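Local structure of SusD homolog (Bacteroides thetaiotaomicron, 4MRU) at residues A[303-306]-A[307-311]; A[381-384]-A[385-389]. The protein probably binds mucin O-glycans at the cell surface as a SusD-like outer-membrane lipoprotein, presumably helping to deliver them for uptake. All coordinates share one frame; numbering follows the deposited sequence.

Contact 1: residues A[303-306]-A[307-311]; sequences SDDD and MITSY
I308 N donates to D304 O at 2.9 Å, one link in the short helix 304-309, whose start is closed by a capping box between S303 and D306. In that box S303, at the N-cap, offers OG to the D306 amide, D306 N to S303 OG 3.0 Å, while the D306 carboxylate turns back and receives S303 N on D306 OD2 at 3.1 Å, from above its plane. D306 can do this because its CG lies beside its own backbone N, chi1 -70°.

Packing between side chain and backbone is modest: the I308 CG1 methylene lies against a carbonyl oxygen, 3.3 Å from D304 O, and the one apolar touch comes from the selenomethionine M307, which bends its chain so that CE sits near D306 CB. Away from the helix, the D304 carboxylate is held by a salt bridge to R62 and a hydrogen bond to T63.

Two hydroxyls further along fold back onto carbonyls one turn earlier. T309 OG1 donates to D305 O at 2.8 Å, and T309 N reaches the same oxygen from the opposite face of the carbonyl plane, so two donors grip it. S310 OG donates to D306 O at 2.7 Å, in the carbonyl plane and on a lone pair.

Contact 2: residues A[381-384]-A[385-389]; sequences YTDP and LGSYS. With EDO (1,2-ethanediol), chain I; EDO (1,2-ethanediol), chain K.
The loop between helices 368-371 and 408-423 folds back here around the D383 carboxylate, which gathers backbone amides from the residues that follow it. L385 N donates to D383 OD1 at 2.9 Å, from well above the carboxylate plane. D383 OD2 takes two amides: Y388 N at 2.9 Å on the anti lone pair, and S387 N at 3.0 Å from above the plane. The side chain reaches them because CG stands opposite the backbone N, chi1 -178°, which carries the carboxylate in over the loop. With Y311 as a further partner of OD1, both carboxylate oxygens are multiply gripped and the group's rotation is fixed.

The backbone beneath it makes a type I beta turn from D383 to G386, closed by G386 N to D383 O at 2.8 Å; G386 has a positive phi, 81°, a conformation that by itself favours glycine. The L385 to D383 OD1 bond also gives the Asx-turn pattern. An asparagine here would probably leave either the L385 amide or the S387 and Y388 amides facing an NH2 group, without their acceptor, and the side chain freer to turn.

S389 ties the other end back, its OG accepting D383 N at 2.9 Å, while S389 CA makes a CA-H...O contact with Y381 O. The same D383 N lies over the centre of one face of the Y381 ring, 3.8 Å above its plane. Y388 O meets that ring at its edge, in plane, 3.2 Å from Y381 CD2. The Y381 hydroxyl bonds G293 O, and its side chain touches A262 and C266 of helix 262-270. An ethanediol, probably from the crystallisation liquor, accepts T382 N on its O2 at 2.7 Å.

Going along the chain from the N terminus, contact 1 comes first and is complete before contact 2 begins, so the two are in series and neither encloses nor crosses the other. Contact 1 closes the turns of helix 304-309; contact 2 closes a loop much later, between helices 368-371 and 408-423. Their centres are about 13 Å apart, yet they meet directly. Y311 OH lies 2.6 Å from D383 OD1, a probable hydrogen bond, and M307 CE packs on L385 CD1 at 3.4 Å. Y311 CE1 also touches P384 CG. Together these contacts fasten the residue 381-389 loop to helix 304-309 and to Y311 just after it.

Contact 1: residues A[303-306]-A[307-311]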
# COMPACT_ATOMS: atom_id res chain seq x y z
N SER A 303 -29.22 -8.11 -3.36
CA SER A 303 -29.30 -7.65 -1.97
C SER A 303 -27.93 -7.59 -1.34
O SER A 303 -26.98 -8.20 -1.83
CB SER A 303 -30.20 -8.57 -1.14
OG SER A 303 -29.59 -9.85 -0.85
N ASP A 304 -27.79 -6.80 -0.28
CA ASP A 304 -26.56 -6.82 0.51
C ASP A 304 -26.23 -8.24 1.02
O ASP A 304 -25.06 -8.67 0.99
CB ASP A 304 -26.66 -5.86 1.69
CG ASP A 304 -26.78 -4.41 1.27
OD1 ASP A 304 -26.84 -4.12 0.07
OD2 ASP A 304 -26.83 -3.53 2.16
N ASP A 305 -27.24 -9.00 1.43
CA ASP A 305 -27.00 -10.35 1.93
C ASP A 305 -26.41 -11.24 0.85
O ASP A 305 -25.52 -12.03 1.13
CB ASP A 305 -28.28 -10.99 2.47
CG ASP A 305 -27.99 -12.23 3.31
OD1 ASP A 305 -27.34 -12.10 4.37
OD2 ASP A 305 -28.40 -13.34 2.89
N ASP A 306 -26.89 -11.08 -0.39
CA ASP A 306 -26.31 -11.78 -1.56
C ASP A 306 -24.80 -11.49 -1.74
O ASP A 306 -23.99 -12.37 -2.05
CB ASP A 306 -27.04 -11.38 -2.86
CG ASP A 306 -28.46 -11.89 -2.97
OD1 ASP A 306 -28.76 -12.94 -2.41
OD2 ASP A 306 -29.32 -11.23 -3.66
N MSE A 307 -24.42 -10.22 -1.60
CA MSE A 307 -23.02 -9.78 -1.76
C MSE A 307 -22.18 -10.27 -0.62
O MSE A 307 -21.04 -10.63 -0.80
CB MSE A 307 -22.88 -8.25 -1.79
CG MSE A 307 -23.69 -7.51 -2.84
SE MSE A 307 -23.18 -8.05 -4.68
CE MSE A 307 -24.61 -9.27 -4.88
N ILE A 308 -22.75 -10.30 0.58
CA ILE A 308 -22.02 -10.73 1.77
C ILE A 308 -21.79 -12.24 1.76
O ILE A 308 -20.72 -12.69 2.06
CB ILE A 308 -22.79 -10.33 3.04
CG1 ILE A 308 -22.68 -8.82 3.26
CG2 ILE A 308 -22.32 -11.11 4.27
CD1 ILE A 308 -23.75 -8.27 4.19
N THR A 309 -22.79 -13.00 1.33
CA THR A 309 -22.70 -14.48 1.42
C THR A 309 -22.16 -15.17 0.16
O THR A 309 -21.75 -16.31 0.24
CB THR A 309 -24.06 -15.10 1.78
OG1 THR A 309 -25.03 -14.75 0.79
CG2 THR A 309 -24.55 -14.64 3.19
N SER A 310 -22.15 -14.50 -0.98
CA SER A 310 -21.77 -15.16 -2.24
C SER A 310 -20.30 -15.04 -2.59
O SER A 310 -19.84 -15.64 -3.57
CB SER A 310 -22.58 -14.58 -3.38
OG SER A 310 -23.95 -14.80 -3.11
N TYR A 311 -19.58 -14.19 -1.86
CA TYR A 311 -18.18 -13.91 -2.12
C TYR A 311 -17.33 -14.14 -0.88
O TYR A 311 -17.78 -13.94 0.23
CB TYR A 311 -18.00 -12.47 -2.63
CG TYR A 311 -18.85 -12.23 -3.84
CD1 TYR A 311 -18.48 -12.74 -5.07
CD2 TYR A 311 -20.02 -11.50 -3.75
CE1 TYR A 311 -19.27 -12.56 -6.19
CE2 TYR A 311 -20.82 -11.31 -4.85
CZ TYR A 311 -20.45 -11.85 -6.08
OH TYR A 311 -21.25 -11.67 -7.18

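Contact 2: residues A[381-384]-A[385-389]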
# COMPACT_ATOMS: atom_id res chain seq x y z
N TYR A 381 -12.80 -14.40 -15.17
CA TYR A 381 -13.68 -14.14 -14.03
C TYR A 381 -15.09 -14.69 -14.22
O TYR A 381 -15.83 -14.22 -15.08
CB TYR A 381 -13.78 -12.65 -13.73
CG TYR A 381 -14.76 -12.40 -12.60
CD1 TYR A 381 -14.61 -13.01 -11.37
CD2 TYR A 381 -15.80 -11.51 -12.75
CE1 TYR A 381 -15.51 -12.80 -10.34
CE2 TYR A 381 -16.72 -11.31 -11.74
CZ TYR A 381 -16.57 -11.94 -10.53
OH TYR A 381 -17.49 -11.66 -9.54
N THR A 382 -15.47 -15.70 -13.44
CA THR A 382 -16.88 -16.15 -13.46
C THR A 382 -17.57 -15.64 -12.22
O THR A 382 -17.24 -16.06 -11.11
CB THR A 382 -16.99 -17.68 -13.55
OG1 THR A 382 -16.29 -18.13 -14.73
CG2 THR A 382 -18.44 -18.13 -13.63
N ASP A 383 -18.52 -14.72 -12.40
CA ASP A 383 -19.32 -14.20 -11.29
C ASP A 383 -20.31 -15.29 -10.88
O ASP A 383 -21.16 -15.66 -11.67
CB ASP A 383 -20.03 -12.95 -11.75
CG ASP A 383 -20.88 -12.29 -10.66
OD1 ASP A 383 -20.95 -12.82 -9.52
OD2 ASP A 383 -21.51 -11.24 -10.98
N PRO A 384 -20.21 -15.81 -9.65
CA PRO A 384 -21.18 -16.83 -9.25
C PRO A 384 -22.63 -16.33 -9.29
O PRO A 384 -23.53 -17.15 -9.41
CB PRO A 384 -20.77 -17.16 -7.79
CG PRO A 384 -20.09 -15.87 -7.31
CD PRO A 384 -19.31 -15.45 -8.53
N LEU A 385 -22.87 -15.02 -9.24
CA LEU A 385 -24.24 -14.49 -9.42
C LEU A 385 -24.60 -14.16 -10.86
O LEU A 385 -25.71 -13.74 -11.16
CB LEU A 385 -24.47 -13.27 -8.50
CG LEU A 385 -24.33 -13.60 -7.01
CD1 LEU A 385 -24.58 -12.37 -6.17
CD2 LEU A 385 -25.27 -14.72 -6.58
N GLY A 386 -23.65 -14.35 -11.76
CA GLY A 386 -23.92 -14.27 -13.19
C GLY A 386 -23.98 -12.87 -13.82
O GLY A 386 -24.29 -12.75 -15.00
N SER A 387 -23.66 -11.83 -13.05
CA SER A 387 -23.85 -10.46 -13.53
C SER A 387 -22.63 -9.81 -14.19
O SER A 387 -22.80 -9.02 -15.10
CB SER A 387 -24.22 -9.52 -12.37
OG SER A 387 -25.42 -9.90 -11.77
N TYR A 388 -21.43 -10.06 -13.68
CA TYR A 388 -20.25 -9.28 -14.12
C TYR A 388 -19.06 -10.16 -14.60
O TYR A 388 -17.89 -9.76 -14.50
CB TYR A 388 -19.81 -8.33 -13.03
CG TYR A 388 -20.90 -7.41 -12.57
CD1 TYR A 388 -21.38 -6.41 -13.41
CD2 TYR A 388 -21.50 -7.57 -11.34
CE1 TYR A 388 -22.43 -5.58 -13.01
CE2 TYR A 388 -22.54 -6.75 -10.93
CZ TYR A 388 -22.99 -5.74 -11.77
OH TYR A 388 -24.01 -4.91 -11.37
N SER A 389 -19.39 -11.34 -15.12
CA SER A 389 -18.36 -12.24 -15.64
C SER A 389 -17.59 -11.59 -16.73
O SER A 389 -18.13 -10.81 -17.50
CB SER A 389 -18.98 -13.53 -16.16
OG SER A 389 -19.57 -14.22 -15.07
C1 EDO I . -11.47 -17.35 -10.97
O1 EDO I . -11.84 -18.65 -10.48
C2 EDO I . -12.62 -16.36 -10.83
O2 EDO I . -13.85 -16.74 -11.53
C1 EDO K . -19.86 -5.45 -17.95
O1 EDO K . -18.84 -5.07 -18.93
C2 EDO K . -19.82 -6.90 -17.42
O2 EDO K . -18.54 -7.59 -17.57